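Local coordinates for protein beta-2-microglobulin (Ctenopharyngodon idella, PDB 6LBE) that serves as the immunoglobulin-like light chain of bony fish MHC class I molecules, pairing with the heavy chain for peptide presentation, at residues V10-P15 with Y93-D98; G49-D54 with T66-F71. All blocks are in the same frame, centred on the assembly; numbering follows the deposited sequence.

Contact 1. Residues V10-P15 with Y93-D98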
# COMPACT_ATOMS: atom_id res chain seq x y z
N VAL B 10 2.31 -6.88 -13.03
CA VAL B 10 1.29 -7.91 -13.23
C VAL B 10 1.85 -9.24 -12.74
O VAL B 10 2.93 -9.67 -13.18
CB VAL B 10 0.88 -8.02 -14.71
CG1 VAL B 10 -0.50 -8.68 -14.82
CG2 VAL B 10 0.93 -6.67 -15.40
N TYR B 11 1.12 -9.90 -11.85
CA TYR B 11 1.54 -11.18 -11.31
C TYR B 11 0.31 -11.95 -10.86
O TYR B 11 -0.80 -11.42 -10.79
CB TYR B 11 2.51 -11.01 -10.14
CG TYR B 11 2.06 -10.05 -9.06
CD1 TYR B 11 2.26 -8.68 -9.20
CD2 TYR B 11 1.44 -10.51 -7.90
CE1 TYR B 11 1.87 -7.78 -8.21
CE2 TYR B 11 1.03 -9.62 -6.90
CZ TYR B 11 1.26 -8.26 -7.06
OH TYR B 11 0.88 -7.37 -6.09
N SER B 12 0.53 -13.23 -10.53
CA SER B 12 -0.48 -14.10 -9.96
C SER B 12 -0.21 -14.32 -8.48
O SER B 12 0.93 -14.23 -8.02
CB SER B 12 -0.51 -15.44 -10.70
OG SER B 12 0.80 -15.86 -11.06
N ARG B 13 -1.28 -14.56 -7.72
CA ARG B 13 -1.11 -14.80 -6.29
C ARG B 13 -0.23 -16.03 -6.05
O ARG B 13 0.77 -15.96 -5.33
CB ARG B 13 -2.47 -14.97 -5.63
CG ARG B 13 -2.36 -15.39 -4.19
CD ARG B 13 -3.65 -15.95 -3.68
NE ARG B 13 -3.81 -15.73 -2.25
CZ ARG B 13 -3.14 -16.40 -1.31
NH1 ARG B 13 -2.28 -17.34 -1.68
NH2 ARG B 13 -3.33 -16.14 -0.02
N ASN B 14 -0.59 -17.16 -6.63
CA ASN B 14 0.20 -18.38 -6.65
C ASN B 14 0.98 -18.50 -7.96
O ASN B 14 0.64 -17.86 -8.96
CB ASN B 14 -0.72 -19.59 -6.48
CG ASN B 14 -1.56 -19.51 -5.24
OD1 ASN B 14 -1.12 -19.03 -4.20
ND2 ASN B 14 -2.79 -19.99 -5.33
N PRO B 15 2.03 -19.33 -7.98
CA PRO B 15 2.81 -19.53 -9.21
C PRO B 15 1.93 -19.89 -10.40
O PRO B 15 1.00 -20.68 -10.31
CB PRO B 15 3.74 -20.69 -8.84
CG PRO B 15 3.97 -20.51 -7.37
CD PRO B 15 2.63 -20.04 -6.83
N TYR B 93 0.24 -4.16 -20.29
CA TYR B 93 1.33 -4.91 -19.66
C TYR B 93 0.90 -6.36 -19.56
O TYR B 93 -0.16 -6.65 -18.99
CB TYR B 93 1.65 -4.35 -18.26
CG TYR B 93 2.02 -2.88 -18.26
CD1 TYR B 93 1.02 -1.89 -18.28
CD2 TYR B 93 3.34 -2.49 -18.24
CE1 TYR B 93 1.36 -0.55 -18.29
CE2 TYR B 93 3.68 -1.15 -18.23
CZ TYR B 93 2.69 -0.19 -18.26
OH TYR B 93 3.04 1.14 -18.27
N THR B 94 1.72 -7.26 -20.10
CA THR B 94 1.33 -8.66 -20.30
C THR B 94 1.80 -9.54 -19.14
O THR B 94 2.98 -9.54 -18.79
CB THR B 94 1.89 -9.17 -21.62
OG1 THR B 94 1.47 -8.30 -22.68
CG2 THR B 94 1.39 -10.57 -21.90
N TRP B 95 0.87 -10.29 -18.57
CA TRP B 95 1.26 -11.18 -17.49
C TRP B 95 2.17 -12.28 -18.02
O TRP B 95 1.83 -13.00 -18.97
CB TRP B 95 0.03 -11.78 -16.83
CG TRP B 95 0.35 -12.79 -15.78
CD1 TRP B 95 0.86 -12.56 -14.53
CD2 TRP B 95 0.19 -14.21 -15.88
NE1 TRP B 95 1.02 -13.74 -13.85
CE2 TRP B 95 0.61 -14.77 -14.66
CE3 TRP B 95 -0.28 -15.06 -16.89
CZ2 TRP B 95 0.58 -16.15 -14.42
CZ3 TRP B 95 -0.31 -16.42 -16.66
CH2 TRP B 95 0.12 -16.95 -15.43
N GLU B 96 3.35 -12.40 -17.39
CA GLU B 96 4.30 -13.45 -17.71
C GLU B 96 4.44 -14.39 -16.52
O GLU B 96 4.92 -13.96 -15.46
CB GLU B 96 5.65 -12.84 -18.08
CG GLU B 96 5.63 -11.99 -19.31
CD GLU B 96 5.29 -12.77 -20.58
OE1 GLU B 96 5.22 -14.02 -20.53
OE2 GLU B 96 5.11 -12.10 -21.63
N PRO B 97 4.06 -15.66 -16.64
CA PRO B 97 4.32 -16.61 -15.55
C PRO B 97 5.81 -16.80 -15.29
O PRO B 97 6.65 -16.71 -16.19
CB PRO B 97 3.67 -17.91 -16.05
CG PRO B 97 3.48 -17.72 -17.53
CD PRO B 97 3.30 -16.26 -17.75
N ASP B 98 6.14 -17.07 -14.03
CA ASP B 98 7.52 -17.27 -13.63
C ASP B 98 7.92 -18.73 -13.67
O ASP B 98 9.05 -19.06 -13.28
CB ASP B 98 7.75 -16.69 -12.24
CG ASP B 98 7.88 -15.19 -12.26
OD1 ASP B 98 8.58 -14.66 -13.16
OD2 ASP B 98 7.27 -14.54 -11.38
O HOH W 1 3.22 -14.41 -11.82

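Contact 2. Residues G49-D54 with T66-F71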
# COMPACT_ATOMS: atom_id res chain seq x y z
N GLY B 49 -15.80 -9.02 -12.91
CA GLY B 49 -15.74 -9.34 -11.50
C GLY B 49 -14.46 -8.96 -10.78
O GLY B 49 -14.19 -9.50 -9.70
N SER B 50 -13.70 -8.01 -11.30
CA SER B 50 -12.47 -7.55 -10.66
C SER B 50 -12.76 -6.55 -9.54
O SER B 50 -13.77 -5.84 -9.55
CB SER B 50 -11.57 -6.88 -11.69
OG SER B 50 -12.25 -5.80 -12.31
N THR B 51 -11.85 -6.50 -8.58
CA THR B 51 -11.93 -5.58 -7.45
C THR B 51 -10.80 -4.58 -7.56
O THR B 51 -9.71 -4.93 -8.02
CB THR B 51 -11.84 -6.34 -6.12
OG1 THR B 51 -12.77 -7.42 -6.12
CG2 THR B 51 -12.17 -5.44 -4.95
N GLN B 52 -11.05 -3.34 -7.15
CA GLN B 52 -10.02 -2.33 -7.12
C GLN B 52 -9.97 -1.72 -5.73
O GLN B 52 -10.99 -1.23 -5.23
CB GLN B 52 -10.24 -1.23 -8.16
CG GLN B 52 -8.97 -0.39 -8.40
CD GLN B 52 -9.15 0.70 -9.42
OE1 GLN B 52 -9.13 1.91 -9.09
NE2 GLN B 52 -9.37 0.30 -10.68
N THR B 53 -8.80 -1.75 -5.11
CA THR B 53 -8.66 -1.19 -3.78
C THR B 53 -8.92 0.32 -3.82
O THR B 53 -8.91 0.95 -4.87
CB THR B 53 -7.27 -1.50 -3.22
OG1 THR B 53 -6.25 -0.93 -4.06
CG2 THR B 53 -7.08 -2.99 -3.15
N ASP B 54 -9.15 0.89 -2.64
CA ASP B 54 -9.38 2.33 -2.55
C ASP B 54 -8.05 3.08 -2.59
O ASP B 54 -7.04 2.62 -2.06
CB ASP B 54 -10.14 2.66 -1.27
CG ASP B 54 -11.54 2.04 -1.25
OD1 ASP B 54 -12.21 2.06 -2.31
OD2 ASP B 54 -11.98 1.54 -0.18
N THR B 66 -4.40 -1.46 -6.40
CA THR B 66 -4.37 -2.85 -6.81
C THR B 66 -5.68 -3.20 -7.50
O THR B 66 -6.75 -2.72 -7.11
CB THR B 66 -4.16 -3.82 -5.61
OG1 THR B 66 -2.97 -3.49 -4.89
CG2 THR B 66 -4.06 -5.25 -6.09
N LYS B 67 -5.61 -4.05 -8.51
CA LYS B 67 -6.80 -4.70 -9.05
C LYS B 67 -6.51 -6.18 -9.21
O LYS B 67 -5.41 -6.57 -9.61
CB LYS B 67 -7.25 -4.11 -10.40
CG LYS B 67 -8.38 -4.90 -11.06
CD LYS B 67 -9.06 -4.16 -12.19
CE LYS B 67 -9.68 -2.89 -11.71
NZ LYS B 67 -10.67 -2.42 -12.71
N TYR B 68 -7.49 -7.01 -8.87
CA TYR B 68 -7.34 -8.45 -8.96
C TYR B 68 -8.65 -9.08 -9.40
O TYR B 68 -9.72 -8.48 -9.29
CB TYR B 68 -6.91 -9.06 -7.63
CG TYR B 68 -7.82 -8.74 -6.49
CD1 TYR B 68 -8.93 -9.55 -6.20
CD2 TYR B 68 -7.59 -7.63 -5.69
CE1 TYR B 68 -9.77 -9.25 -5.14
CE2 TYR B 68 -8.42 -7.33 -4.64
CZ TYR B 68 -9.50 -8.14 -4.37
OH TYR B 68 -10.30 -7.83 -3.31
N VAL B 69 -8.53 -10.32 -9.88
CA VAL B 69 -9.67 -11.05 -10.41
C VAL B 69 -9.29 -12.53 -10.43
O VAL B 69 -8.12 -12.88 -10.59
CB VAL B 69 -10.04 -10.52 -11.82
CG1 VAL B 69 -8.95 -10.88 -12.81
CG2 VAL B 69 -11.34 -11.08 -12.27
N ASP B 70 -10.27 -13.39 -10.22
CA ASP B 70 -10.00 -14.81 -10.41
C ASP B 70 -9.67 -15.10 -11.87
O ASP B 70 -10.20 -14.46 -12.79
CB ASP B 70 -11.18 -15.66 -9.95
CG ASP B 70 -11.39 -15.63 -8.42
OD1 ASP B 70 -10.54 -15.06 -7.69
OD2 ASP B 70 -12.40 -16.19 -7.95
N PHE B 71 -8.76 -16.04 -12.10
CA PHE B 71 -8.51 -16.50 -13.45
C PHE B 71 -7.98 -17.93 -13.39
O PHE B 71 -7.65 -18.45 -12.32
CB PHE B 71 -7.59 -15.52 -14.22
CG PHE B 71 -6.11 -15.70 -13.97
CD1 PHE B 71 -5.59 -15.84 -12.68
CD2 PHE B 71 -5.21 -15.66 -15.03
CE1 PHE B 71 -4.21 -15.98 -12.45
CE2 PHE B 71 -3.83 -15.80 -14.82
CZ PHE B 71 -3.33 -15.95 -13.52
O HOH W 2 -12.41 -9.69 -7.40
O HOH W 3 -11.06 -4.90 -14.94

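Contact 1. Residues V10-P15 with Y93-D98
Trp95 and Val10 make the dense half of this contact, where the last residues of strand 7-12 meet the chain just past strand 91-94. Val10 divides its two methyls between Trp95 and Tyr93: CG1, anti to the backbone N (chi1 -159°), reaches the CB of Trp95 at 3.7 Å, while CG2 meets Tyr93 CB at 3.8 Å. The Tyr93 ring turns away from this point, and its hydroxyl is hydrogen-bonded to Lys91. The indole of Trp95 swings back along the 10-15 backbone, its CG anti to the backbone N (chi1 175°). Its pyrrole edge is presented to that backbone, CD1 standing 3.6 Å from Tyr11 CA, and the CZ2 edge of the six-membered ring runs past Ser12, whose OG lies near the ring plane, 3.4 Å from Trp95 CZ2. One indole face takes the backbone N of Pro97 above its centre. Tyr79, Leu24 and Pro73 also pack on the indole. The two strands belong to different sheets of the C1-set immunoglobulin sandwich, and side chains and a water join them at its margin.

That water is the looser part. It accepts from Trp95 NE1 at 3.1 Å and from Ser12 N at 3.2 Å, which satisfies two donors that face each other and cannot bond directly. Ser12 OG donates to Asn14 O within its own turn, a bond of 2.9 Å lying in the carbonyl plane. Beyond it, Arg13 and Asn14 leave the 93-98 segment altogether: Arg13 NH2 forms a salt bridge with an acidic side chain of the partner protein chain, and Tyr11 points away from Trp95, its OH hydrogen-bonded to the backbone of that same chain.

Contact 2. Residues G49-D54 with T66-F71
The Tyr68 ring carries Thr51 on one face: Thr51 CB sits 3.9 Å from the ring centroid, 29° off the normal, in a CH-pi contact, and Thr51 O lies above the same plane toward the rim. Toward the hydroxyl end of the ring, Thr51 CG2 comes to 3.4 Å from Tyr68 OH. Tyr68 has CG between its backbone N and carbonyl carbon (chi1 56°), the crowded position, which lays the ring alongside the threonine, both side chains pointing the same way. An acidic side chain of the partner protein chain also packs on Tyr68.

The backbones run antiparallel, as the two arms of the hairpin formed by strands 51-57 and 63-71, at the outer edge of one four-stranded sheet of the immunoglobulin sandwich. Thr51 and Tyr68 are a hydrogen-bonded pair, with Thr51 N giving to Tyr68 O at 3.0 Å nearly along the C=O axis and Tyr68 N returning a bond to Thr51 O. Two residues on, Thr53 N binds Thr66 O, but the return bond from Thr66 N goes to the side-chain OG1 of Thr53, at 3.0 Å, so a hydroxyl stands in for a carbonyl where the regular pairing is interrupted.

On the other face, Gln52 and Lys67 form the non-hydrogen-bonded pair. The extended Gln52 crosses Lys67 obliquely, NE2 coming to 3.4 Å from Lys67 CE, while the lysine, bent at chi3 (-61°), passes its CD 3.6 Å from Ser50 OG. Its ammonium finds its main partner in Ile38 O of the facing sheet, with a weak bond to a water that also meets Ser50 OG. Another water is hydrogen-bonded to Thr51 OG1 at 2.6 Å and donates to Gly49 O.

Both segments of contact 2 fall between the two segments of contact 1 in sequence, and the contact centres lie 14 Å apart. Both reach the sheet ordered 7-12, 22-29, 63-71, 51-57: contact 2 pairs its last two strands, while contact 1 joins its opposite edge strand, 7-12, to the end of strand 91-94 in the facing sheet. Their direct meeting point is Phe71, whose CZ lies 4.0 Å from both Trp95 CZ2 and Ser12 CB; its ring stands edge-to-face to Trp95. Residues of both edge strands of this sheet, Tyr11 on 7-12 and Asp54 on 51-57, touch the partner protein chain, consistent with this sheet facing the MHC class I heavy chain.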